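Local coordinates for beta-galactosidase (Bacillus circulans subsp. alkalophilus, PDB 3TTS), which probably hydrolyses terminal non-reducing beta-D-galactose residues from beta-galactosides, at residues Gln649-Thr654 and Met670-Ala675; Met1-Phe6 and Gln141-His146. One frame throughout, in Å; residues are numbered along the deposited sequence.

Overall arrangement
Contact 2 brings the extreme N-terminus, M1-F6, onto the start of the barrel strand 142-146, 135 residues on, whereas contact 1 pairs two strands of the small C-terminal domain, the second running almost to the last residue. Their centres are 27 Å apart, their nearest atoms about 15 Å, and they do not touch. Contact 1 nevertheless faces the barrel domain, because I671, L652 and L653 rest on helices 326-336 and 371-386. Contact 2 lies at the N-terminal end of its strand; in TIM-barrel glycosidases the active site opens at the C-terminal ends of the strands, so neither contact is expected to form it.

Contact 1. Residues Gln649-Thr654 and Met670-Ala675; sequences QRDLLT and MILERA
R650 and E673 lie side by side and point the same way, and their charged ends join in a salt bridge. R650 NE gives a hydrogen bond of 2.7 Å to E673 OE1, on the syn side but tilted out of the carboxylate plane, with the two flat groups turned 42° apart; NH2 adds a weak bond to the same oxygen. L652 CD1 lies over one face of the guanidinium, toward its rim, while L652 CD2 presses on E673 CB (3.4 Å). The other carboxylate oxygen of E673 has a weak bond to Y629 OH. E673 N donates to R650 O (3.0 Å) and L652 N to I671 O (2.8 Å). These bonds join strands 649-651 and 669-674 of the five-stranded antiparallel sheet of the C-terminal domain, in which 669-674 is flanked on its other edge by 627-634. Where the first strand ends, D651 swings CG anti to its own N (chi1 -170°) and makes an Asx turn: OD1 accepts from L653 N and, across the contact, from I671 N (3.0 Å), the two donors arriving from opposite faces of the carboxylate. The D651 side chain crosses M670 at about a right angle, with OD2 3.2 Å from M670 CB. Past the turn, L653 CD2 meets I671 CD1 at 3.9 Å; both side chains also touch Y332 of helix 326-336. At the far end Q649 runs alongside R674, its amide 4° from coplanar with the guanidinium and its OE1 3.7 Å from R674 CG, while its NE2 is hydrogen-bonded to A644 O.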
ATOM      1  N   GLN A 649     -10.983 -48.913  27.709  1.00 49.69           N
ATOM      2  CA  GLN A 649     -11.578 -47.969  26.780  1.00 48.50           C
ATOM      3  C   GLN A 649     -11.400 -48.447  25.338  1.00 41.51           C
ATOM      4  O   GLN A 649     -10.520 -49.254  25.049  1.00 40.24           O
ATOM      5  CB  GLN A 649     -10.937 -46.592  26.975  1.00 40.94           C
ATOM      6  CG  GLN A 649      -9.444 -46.589  26.772  1.00 38.62           C
ATOM      7  CD  GLN A 649      -8.762 -45.397  27.411  1.00 42.94           C
ATOM      8  OE1 GLN A 649      -9.363 -44.333  27.584  1.00 40.43           O
ATOM      9  NE2 GLN A 649      -7.496 -45.574  27.776  1.00 41.13           N
ATOM     10  N   ARG A 650     -12.241 -47.957  24.433  1.00 38.05           N
ATOM     11  CA  ARG A 650     -12.109 -48.324  23.026  1.00 41.90           C
ATOM     12  C   ARG A 650     -12.104 -47.108  22.106  1.00 39.16           C
ATOM     13  O   ARG A 650     -12.667 -46.065  22.422  1.00 34.49           O
ATOM     14  CB  ARG A 650     -13.238 -49.257  22.603  1.00 37.76           C
ATOM     15  CG  ARG A 650     -14.577 -48.572  22.520  1.00 38.15           C
ATOM     16  CD  ARG A 650     -15.692 -49.584  22.539  1.00 42.83           C
ATOM     17  NE  ARG A 650     -17.004 -48.954  22.507  1.00 43.57           N
ATOM     18  CZ  ARG A 650     -17.859 -49.074  21.499  1.00 46.59           C
ATOM     19  NH1 ARG A 650     -17.523 -49.804  20.441  1.00 52.17           N
ATOM     20  NH2 ARG A 650     -19.044 -48.473  21.548  1.00 41.91           N
ATOM     21  N   ASP A 651     -11.466 -47.257  20.954  1.00 38.83           N
ATOM     22  CA  ASP A 651     -11.540 -46.240  19.927  1.00 37.15           C
ATOM     23  C   ASP A 651     -12.862 -46.422  19.189  1.00 35.17           C
ATOM     24  O   ASP A 651     -13.134 -47.495  18.665  1.00 36.58           O
ATOM     25  CB  ASP A 651     -10.369 -46.397  18.966  1.00 31.30           C
ATOM     26  CG  ASP A 651     -10.244 -45.240  18.011  1.00 33.96           C
ATOM     27  OD1 ASP A 651     -11.225 -44.482  17.864  1.00 35.12           O
ATOM     28  OD2 ASP A 651      -9.162 -45.086  17.406  1.00 36.01           O
ATOM     29  N   LEU A 652     -13.686 -45.381  19.163  1.00 32.58           N
ATOM     30  CA  LEU A 652     -14.963 -45.434  18.448  1.00 32.69           C
ATOM     31  C   LEU A 652     -14.795 -45.621  16.943  1.00 33.50           C
ATOM     32  O   LEU A 652     -15.688 -46.135  16.269  1.00 34.49           O
ATOM     33  CB  LEU A 652     -15.781 -44.170  18.708  1.00 32.97           C
ATOM     34  CG  LEU A 652     -16.945 -44.266  19.698  1.00 38.31           C
ATOM     35  CD1 LEU A 652     -17.374 -45.719  19.899  1.00 37.72           C
ATOM     36  CD2 LEU A 652     -16.573 -43.627  21.014  1.00 36.51           C
ATOM     37  N   LEU A 653     -13.650 -45.198  16.416  1.00 32.66           N
ATOM     38  CA  LEU A 653     -13.429 -45.225  14.973  1.00 38.59           C
ATOM     39  C   LEU A 653     -12.879 -46.560  14.460  1.00 42.36           C
ATOM     40  O   LEU A 653     -12.954 -46.827  13.259  1.00 39.34           O
ATOM     41  CB  LEU A 653     -12.514 -44.072  14.534  1.00 31.21           C
ATOM     42  CG  LEU A 653     -12.923 -42.639  14.907  1.00 30.50           C
ATOM     43  CD1 LEU A 653     -11.871 -41.642  14.444  1.00 23.74           C
ATOM     44  CD2 LEU A 653     -14.295 -42.279  14.348  1.00 30.63           C
ATOM     45  N   THR A 654     -12.321 -47.384  15.352  1.00 38.15           N
ATOM     46  CA  THR A 654     -11.772 -48.683  14.949  1.00 34.66           C
ATOM     47  C   THR A 654     -12.457 -49.847  15.654  1.00 39.15           C
ATOM     48  O   THR A 654     -12.308 -50.998  15.250  1.00 44.18           O
ATOM     49  CB  THR A 654     -10.255 -48.797  15.230  1.00 39.83           C
ATOM     50  OG1 THR A 654     -10.023 -48.814  16.644  1.00 33.30           O
ATOM     51  CG2 THR A 654      -9.482 -47.646  14.582  1.00 40.78           C
ATOM     52  N   MET A 670      -8.283 -40.596  16.806  1.00 27.46           N
ATOM     53  CA  MET A 670      -8.943 -41.608  17.620  1.00 29.00           C
ATOM     54  C   MET A 670      -9.969 -40.924  18.508  1.00 30.06           C
ATOM     55  O   MET A 670      -9.765 -39.792  18.941  1.00 27.35           O
ATOM     56  CB  MET A 670      -7.941 -42.352  18.496  1.00 29.47           C
ATOM     57  CG  MET A 670      -6.742 -42.892  17.750  1.00 34.14           C
ATOM     58  SD  MET A 670      -5.498 -43.543  18.883  1.00 48.94           S
ATOM     59  CE  MET A 670      -6.128 -45.205  19.152  1.00 35.36           C
ATOM     60  N   ILE A 671     -11.075 -41.608  18.764  1.00 31.17           N
ATOM     61  CA  ILE A 671     -12.070 -41.127  19.708  1.00 28.04           C
ATOM     62  C   ILE A 671     -12.234 -42.160  20.820  1.00 36.03           C
ATOM     63  O   ILE A 671     -12.985 -43.132  20.672  1.00 33.70           O
ATOM     64  CB  ILE A 671     -13.431 -40.905  19.040  1.00 27.28           C
ATOM     65  CG1 ILE A 671     -13.298 -39.949  17.852  1.00 30.13           C
ATOM     66  CG2 ILE A 671     -14.438 -40.366  20.052  1.00 32.09           C
ATOM     67  CD1 ILE A 671     -14.627 -39.622  17.175  1.00 26.18           C
ATOM     68  N   LEU A 672     -11.523 -41.949  21.925  1.00 31.71           N
ATOM     69  CA  LEU A 672     -11.574 -42.851  23.073  1.00 30.62           C
ATOM     70  C   LEU A 672     -12.819 -42.666  23.960  1.00 29.36           C
ATOM     71  O   LEU A 672     -13.071 -41.582  24.479  1.00 28.60           O
ATOM     72  CB  LEU A 672     -10.298 -42.701  23.905  1.00 33.12           C
ATOM     73  CG  LEU A 672      -9.053 -43.487  23.481  1.00 35.08           C
ATOM     74  CD1 LEU A 672      -9.081 -43.887  22.023  1.00 35.67           C
ATOM     75  CD2 LEU A 672      -7.803 -42.696  23.800  1.00 35.38           C
ATOM     76  N   GLU A 673     -13.582 -43.744  24.127  1.00 33.04           N
ATOM     77  CA  GLU A 673     -14.774 -43.769  24.977  1.00 33.16           C
ATOM     78  C   GLU A 673     -14.457 -44.434  26.323  1.00 40.69           C
ATOM     79  O   GLU A 673     -14.165 -45.632  26.374  1.00 42.35           O
ATOM     80  CB  GLU A 673     -15.893 -44.531  24.266  1.00 32.30           C
ATOM     81  CG  GLU A 673     -17.099 -44.870  25.124  1.00 36.81           C
ATOM     82  CD  GLU A 673     -18.088 -45.784  24.398  1.00 45.56           C
ATOM     83  OE1 GLU A 673     -17.770 -46.987  24.221  1.00 40.91           O
ATOM     84  OE2 GLU A 673     -19.176 -45.294  23.997  1.00 41.83           O
ATOM     85  N   ARG A 674     -14.523 -43.649  27.399  1.00 33.11           N
ATOM     86  CA  ARG A 674     -14.076 -44.070  28.728  1.00 39.80           C
ATOM     87  C   ARG A 674     -15.037 -43.595  29.810  1.00 39.74           C
ATOM     88  O   ARG A 674     -15.994 -42.883  29.532  1.00 34.13           O
ATOM     89  CB  ARG A 674     -12.680 -43.504  29.024  1.00 32.95           C
ATOM     90  CG  ARG A 674     -12.347 -42.268  28.200  1.00 39.27           C
ATOM     91  CD  ARG A 674     -11.874 -41.090  29.042  1.00 45.13           C
ATOM     92  NE  ARG A 674     -10.482 -41.224  29.460  1.00 53.43           N
ATOM     93  CZ  ARG A 674      -9.796 -40.280  30.103  1.00 53.17           C
ATOM     94  NH1 ARG A 674     -10.367 -39.112  30.396  1.00 40.02           N
ATOM     95  NH2 ARG A 674      -8.532 -40.509  30.445  1.00 48.57           N
ATOM     96  N   ALA A 675     -14.766 -43.978  31.054  1.00 48.73           N
ATOM     97  CA  ALA A 675     -15.596 -43.532  32.172  1.00 54.12           C
ATOM     98  C   ALA A 675     -15.041 -42.256  32.810  1.00 44.53           C
ATOM     99  O   ALA A 675     -15.469 -41.148  32.476  1.00 44.37           O
ATOM    100  CB  ALA A 675     -15.739 -44.637  33.211  1.00 49.63           C
TER

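Contact 2. Residues Met1-Phe6 and Gln141-His146; sequences MINEKF and QIVMWH
N3 supplies the one direct hydrogen bond between the segments, ND2 to V143 O at 3.0 Å. It is bent: the donor meets the carbonyl at a C=O...N angle of 117°, tilted out of the carbonyl plane, and V143 O in turn lies out of the plane of the N3 amide. The other end of that amide works inside its own loop, where OD1 takes K5 N (3.2 Å) on an in-plane lone pair and closes an Asx turn, so the amide is held at both ends. F6 N returns to the backbone N3 O, giving a type I turn from N3 to F6. With an alanine in place of N3, V143 O is likely to lose its mate from the loop and K5 N its side-chain acceptor. A second polar link passes through water, which accepts from K5 NZ and donates to I142 O (2.7 Å); K5 NZ is also bonded to P140 O. Among apolar contacts V143 is central. With CG2 anti to its backbone N, this methyl packs against N3 CG at 3.4 Å and F6 CB at 4.0 Å, lying at the edge of the F6 ring, near its plane. The ring itself stacks on W10. Farther along, the bent M144 chain crosses I2 at about a right angle and brings CE to 3.5 Å from I2 CG2, with M304 touching both. F6 also meets the Y75 ring; W10, Y75 and M304 lie at the starts of other barrel strands, so the N-terminal loop packs across the N-terminal mouth of a parallel eight-stranded TIM barrel.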
ATOM      1  N   MET A   1     -30.032 -32.414  21.242  1.00 39.11           N
ATOM      2  CA  MET A   1     -29.417 -32.419  19.921  1.00 37.07           C
ATOM      3  C   MET A   1     -29.795 -31.153  19.169  1.00 35.44           C
ATOM      4  O   MET A   1     -30.750 -30.459  19.533  1.00 35.22           O
ATOM      5  CB  MET A   1     -29.861 -33.649  19.130  1.00 35.42           C
ATOM      6  CG  MET A   1     -30.277 -34.814  20.007  1.00 40.06           C
ATOM      7  SD  MET A   1     -30.462 -36.395  19.156  1.00 45.28           S
ATOM      8  CE  MET A   1     -31.122 -35.855  17.594  1.00 41.46           C
ATOM      9  N   ILE A   2     -29.040 -30.852  18.122  1.00 27.66           N
ATOM     10  CA  ILE A   2     -29.327 -29.692  17.301  1.00 30.55           C
ATOM     11  C   ILE A   2     -30.757 -29.769  16.790  1.00 34.80           C
ATOM     12  O   ILE A   2     -31.505 -28.788  16.836  1.00 34.61           O
ATOM     13  CB  ILE A   2     -28.382 -29.622  16.114  1.00 30.38           C
ATOM     14  CG1 ILE A   2     -26.976 -29.286  16.611  1.00 28.36           C
ATOM     15  CG2 ILE A   2     -28.902 -28.611  15.099  1.00 26.03           C
ATOM     16  CD1 ILE A   2     -25.974 -29.108  15.526  1.00 25.80           C
ATOM     17  N   ASN A   3     -31.121 -30.946  16.293  1.00 30.63           N
ATOM     18  CA  ASN A   3     -32.502 -31.255  15.970  1.00 32.54           C
ATOM     19  C   ASN A   3     -32.764 -32.746  16.179  1.00 35.96           C
ATOM     20  O   ASN A   3     -32.120 -33.603  15.562  1.00 31.55           O
ATOM     21  CB  ASN A   3     -32.852 -30.819  14.549  1.00 35.83           C
ATOM     22  CG  ASN A   3     -34.345 -30.813  14.298  1.00 32.48           C
ATOM     23  OD1 ASN A   3     -35.037 -31.777  14.605  1.00 33.35           O
ATOM     24  ND2 ASN A   3     -34.849 -29.717  13.745  1.00 32.28           N
ATOM     25  N   GLU A   4     -33.710 -33.031  17.067  1.00 37.44           N
ATOM     26  CA  GLU A   4     -33.989 -34.381  17.534  1.00 36.83           C
ATOM     27  C   GLU A   4     -34.387 -35.365  16.424  1.00 37.09           C
ATOM     28  O   GLU A   4     -34.153 -36.562  16.562  1.00 37.11           O
ATOM     29  CB  GLU A   4     -35.073 -34.336  18.617  1.00 42.65           C
ATOM     30  CG  GLU A   4     -34.860 -35.298  19.772  1.00 53.92           C
ATOM     31  CD  GLU A   4     -33.902 -34.752  20.821  1.00 63.99           C
ATOM     32  OE1 GLU A   4     -33.878 -33.514  21.019  1.00 65.53           O
ATOM     33  OE2 GLU A   4     -33.174 -35.561  21.445  1.00 56.93           O
ATOM     34  N   LYS A   5     -34.987 -34.887  15.332  1.00 31.97           N
ATOM     35  CA  LYS A   5     -35.432 -35.808  14.279  1.00 33.37           C
ATOM     36  C   LYS A   5     -34.286 -36.301  13.386  1.00 36.03           C
ATOM     37  O   LYS A   5     -34.468 -37.154  12.512  1.00 36.62           O
ATOM     38  CB  LYS A   5     -36.544 -35.185  13.438  1.00 38.43           C
ATOM     39  CG  LYS A   5     -36.110 -34.007  12.590  1.00 40.02           C
ATOM     40  CD  LYS A   5     -37.094 -33.770  11.442  1.00 37.90           C
ATOM     41  CE  LYS A   5     -38.444 -33.284  11.950  1.00 39.10           C
ATOM     42  NZ  LYS A   5     -39.322 -32.813  10.854  1.00 30.87           N
ATOM     43  N   PHE A   6     -33.095 -35.770  13.632  1.00 36.07           N
ATOM     44  CA  PHE A   6     -31.920 -36.080  12.835  1.00 35.62           C
ATOM     45  C   PHE A   6     -30.756 -36.417  13.787  1.00 32.58           C
ATOM     46  O   PHE A   6     -29.849 -35.607  13.955  1.00 29.53           O
ATOM     47  CB  PHE A   6     -31.604 -34.849  11.973  1.00 31.67           C
ATOM     48  CG  PHE A   6     -30.602 -35.089  10.876  1.00 28.39           C
ATOM     49  CD1 PHE A   6     -29.997 -36.321  10.710  1.00 30.87           C
ATOM     50  CD2 PHE A   6     -30.259 -34.056  10.011  1.00 25.68           C
ATOM     51  CE1 PHE A   6     -29.071 -36.518   9.713  1.00 22.91           C
ATOM     52  CE2 PHE A   6     -29.341 -34.245   9.011  1.00 25.22           C
ATOM     53  CZ  PHE A   6     -28.746 -35.486   8.860  1.00 26.46           C
ATOM     54  N   GLN A 141     -38.980 -32.480   6.163  1.00 24.03           N
ATOM     55  CA  GLN A 141     -37.535 -32.622   5.976  1.00 21.85           C
ATOM     56  C   GLN A 141     -36.726 -31.393   6.395  1.00 26.89           C
ATOM     57  O   GLN A 141     -35.485 -31.431   6.386  1.00 23.87           O
ATOM     58  CB  GLN A 141     -37.204 -32.980   4.524  1.00 22.51           C
ATOM     59  CG  GLN A 141     -37.653 -34.348   4.101  1.00 25.28           C
ATOM     60  CD  GLN A 141     -37.156 -35.425   5.038  1.00 24.63           C
ATOM     61  OE1 GLN A 141     -37.848 -35.788   5.992  1.00 24.54           O
ATOM     62  NE2 GLN A 141     -35.945 -35.930   4.785  1.00 25.01           N
ATOM     63  N   ILE A 142     -37.410 -30.297   6.736  1.00 24.75           N
ATOM     64  CA  ILE A 142     -36.693 -29.072   7.097  1.00 23.51           C
ATOM     65  C   ILE A 142     -36.210 -29.167   8.534  1.00 28.91           C
ATOM     66  O   ILE A 142     -37.007 -29.313   9.468  1.00 27.25           O
ATOM     67  CB  ILE A 142     -37.535 -27.812   6.915  1.00 24.60           C
ATOM     68  CG1 ILE A 142     -37.936 -27.660   5.444  1.00 28.49           C
ATOM     69  CG2 ILE A 142     -36.758 -26.580   7.382  1.00 22.80           C
ATOM     70  CD1 ILE A 142     -38.830 -26.460   5.176  1.00 27.21           C
ATOM     71  N   VAL A 143     -34.898 -29.072   8.708  1.00 21.13           N
ATOM     72  CA  VAL A 143     -34.305 -29.364   9.996  1.00 24.73           C
ATOM     73  C   VAL A 143     -33.634 -28.116  10.602  1.00 27.83           C
ATOM     74  O   VAL A 143     -33.254 -28.106  11.773  1.00 27.57           O
ATOM     75  CB  VAL A 143     -33.336 -30.573   9.855  1.00 25.04           C
ATOM     76  CG1 VAL A 143     -31.995 -30.134   9.299  1.00 19.54           C
ATOM     77  CG2 VAL A 143     -33.175 -31.284  11.163  1.00 35.10           C
ATOM     78  N   MET A 144     -33.529 -27.051   9.810  1.00 22.74           N
ATOM     79  CA  MET A 144     -32.848 -25.840  10.252  1.00 21.71           C
ATOM     80  C   MET A 144     -33.128 -24.708   9.268  1.00 24.24           C
ATOM     81  O   MET A 144     -33.116 -24.939   8.059  1.00 24.20           O
ATOM     82  CB  MET A 144     -31.337 -26.100  10.324  1.00 22.36           C
ATOM     83  CG  MET A 144     -30.486 -24.937  10.818  1.00 20.06           C
ATOM     84  SD  MET A 144     -30.835 -24.427  12.531  1.00 23.90           S
ATOM     85  CE  MET A 144     -30.227 -25.819  13.473  1.00 14.68           C
ATOM     86  N   TRP A 145     -33.397 -23.503   9.780  1.00 20.77           N
ATOM     87  CA  TRP A 145     -33.417 -22.291   8.949  1.00 20.83           C
ATOM     88  C   TRP A 145     -32.058 -21.592   8.947  1.00 19.88           C
ATOM     89  O   TRP A 145     -31.415 -21.461   9.977  1.00 23.04           O
ATOM     90  CB  TRP A 145     -34.465 -21.294   9.426  1.00 21.55           C
ATOM     91  CG  TRP A 145     -35.879 -21.678   9.172  1.00 23.06           C
ATOM     92  CD1 TRP A 145     -36.787 -22.132  10.093  1.00 23.10           C
ATOM     93  CD2 TRP A 145     -36.578 -21.607   7.924  1.00 25.18           C
ATOM     94  NE1 TRP A 145     -38.000 -22.360   9.491  1.00 22.06           N
ATOM     95  CE2 TRP A 145     -37.902 -22.043   8.160  1.00 24.51           C
ATOM     96  CE3 TRP A 145     -36.216 -21.217   6.633  1.00 21.21           C
ATOM     97  CZ2 TRP A 145     -38.858 -22.106   7.152  1.00 24.42           C
ATOM     98  CZ3 TRP A 145     -37.178 -21.281   5.629  1.00 24.06           C
ATOM     99  CH2 TRP A 145     -38.475 -21.724   5.893  1.00 23.44           C
ATOM    100  N   HIS A 146     -31.635 -21.131   7.782  1.00 20.80           N
ATOM    101  CA  HIS A 146     -30.304 -20.570   7.595  1.00 21.04           C
ATOM    102  C   HIS A 146     -30.506 -19.120   7.132  1.00 23.36           C
ATOM    103  O   HIS A 146     -30.558 -18.844   5.937  1.00 22.33           O
ATOM    104  CB  HIS A 146     -29.583 -21.432   6.550  1.00 22.73           C
ATOM    105  CG  HIS A 146     -28.254 -20.911   6.082  1.00 26.23           C
ATOM    106  ND1 HIS A 146     -28.079 -19.643   5.565  1.00 24.32           N
ATOM    107  CD2 HIS A 146     -27.052 -21.530   5.970  1.00 26.81           C
ATOM    108  CE1 HIS A 146     -26.817 -19.492   5.192  1.00 26.49           C
ATOM    109  NE2 HIS A 146     -26.176 -20.625   5.419  1.00 21.58           N
TER
HETATM  110  O   HOH W   1     -39.529 -30.133   9.733  1.00 29.72           O